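Local structure of kinetochore protein Mis16 (Schizosaccharomyces japonicus, 4XYH) at residues W353-S356 against K357-E360. The protein binds histone H4 and the CENP-A-specific chaperone Scm3, and probably acts as a WD-repeat histone chaperone in bringing CENP-A to centromeres. Sequence-based numbering, arbitrary orientation.
Sequences WDLS and KIGE
Lys357 and Ile358 fold back on Asp354 and Leu355 through two successive backbone bonds, as a WD-repeat strand ends in a single 3-10 turn. Lys357 N donates to Asp354 O at 3.1 Å and nearly straight (164°), and Ile358 N reaches Leu355 O at 3.2 Å, the i to i+3 pattern of such a turn.

The Asp354 carboxylate secures the start of the turn. With CG anti to the backbone N (chi1 -178°), Asp354 OD1 accepts from Ser356 N at 2.9 Å, which makes an Asx turn, and also from Ser356 OG at 2.7 Å; the two donors approach from one face of the carboxylate, N on its anti side and OG on its syn side. Serine suits the site because its short hydroxyl doubles the grip on a single oxygen. Lysine is long enough to run its CG past the carboxylate and bend at chi2 and chi4, bringing Lys357 NZ to 3.9 Å from Asp354 OD2 in a long salt bridge. Were an alanine here instead of Asp354, Ser356 N and OG would probably lose their shared acceptor, and Lys357 its carboxylate mate.

On the apolar side, Leu355 and Ile358 point the same way, Leu355 CD2 lying 4.2 Å from Ile358 CD1; their branched chains suit packing against neighbouring strands. Gly359 then takes a positive phi (82°) in the type II turn from Lys357 to Glu360, a conformation that favours glycine.

The turn lies at the propeller surface where strand 350-354 leaves its blade, between strands 340-345 and 374-378; Leu355 touches Leu341 and Leu321, and Ile358 touches His319, these last two from strand 319-321 of the preceding blade.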
# COMPACT_ATOMS: atom_id res chain seq x y z
N TRP A 353 1.71 8.96 -12.47
CA TRP A 353 2.88 9.53 -13.14
C TRP A 353 3.36 8.66 -14.28
O TRP A 353 3.28 7.43 -14.21
CB TRP A 353 4.02 9.72 -12.16
CG TRP A 353 3.67 10.45 -10.90
CD1 TRP A 353 3.17 9.90 -9.75
CD2 TRP A 353 3.81 11.85 -10.64
NE1 TRP A 353 2.98 10.86 -8.80
CE2 TRP A 353 3.37 12.07 -9.32
CE3 TRP A 353 4.27 12.94 -11.39
CZ2 TRP A 353 3.37 13.35 -8.73
CZ3 TRP A 353 4.27 14.20 -10.81
CH2 TRP A 353 3.82 14.39 -9.49
N ASP A 354 3.88 9.30 -15.33
CA ASP A 354 4.44 8.61 -16.49
C ASP A 354 5.91 9.04 -16.66
O ASP A 354 6.19 10.09 -17.22
CB ASP A 354 3.62 8.94 -17.74
CG ASP A 354 4.12 8.21 -19.00
OD1 ASP A 354 5.27 7.74 -19.04
OD2 ASP A 354 3.34 8.15 -19.97
N LEU A 355 6.83 8.21 -16.19
CA LEU A 355 8.24 8.58 -16.22
C LEU A 355 8.81 8.78 -17.63
O LEU A 355 9.88 9.36 -17.79
CB LEU A 355 9.07 7.53 -15.49
CG LEU A 355 8.66 7.27 -14.04
CD1 LEU A 355 9.72 6.43 -13.34
CD2 LEU A 355 8.38 8.56 -13.29
N SER A 356 8.10 8.29 -18.64
CA SER A 356 8.62 8.35 -20.00
C SER A 356 8.44 9.74 -20.57
O SER A 356 9.01 10.07 -21.61
CB SER A 356 7.96 7.30 -20.91
OG SER A 356 6.66 7.71 -21.31
N LYS A 357 7.67 10.57 -19.87
CA LYS A 357 7.44 11.95 -20.28
C LYS A 357 8.37 12.92 -19.55
O LYS A 357 8.21 14.14 -19.67
CB LYS A 357 5.99 12.36 -20.04
CG LYS A 357 4.97 11.53 -20.81
CD LYS A 357 5.23 11.57 -22.31
CE LYS A 357 4.42 10.51 -23.04
NZ LYS A 357 2.96 10.72 -22.84
N ILE A 358 9.32 12.39 -18.79
CA ILE A 358 10.25 13.24 -18.06
C ILE A 358 11.10 14.02 -19.05
O ILE A 358 11.64 13.46 -20.00
CB ILE A 358 11.17 12.43 -17.12
CG1 ILE A 358 10.39 11.99 -15.87
CG2 ILE A 358 12.38 13.25 -16.71
CD1 ILE A 358 11.22 11.20 -14.89
N GLY A 359 11.19 15.33 -18.84
CA GLY A 359 12.02 16.16 -19.69
C GLY A 359 11.39 16.59 -21.00
O GLY A 359 12.02 17.29 -21.79
N GLU A 360 10.15 16.17 -21.25
CA GLU A 360 9.44 16.62 -22.43
C GLU A 360 9.19 18.12 -22.35
O GLU A 360 8.96 18.67 -21.27
CB GLU A 360 8.11 15.89 -22.61
CG GLU A 360 8.24 14.60 -23.40
CD GLU A 360 6.93 14.14 -24.01
OE1 GLU A 360 5.88 14.76 -23.70
OE2 GLU A 360 6.94 13.17 -24.80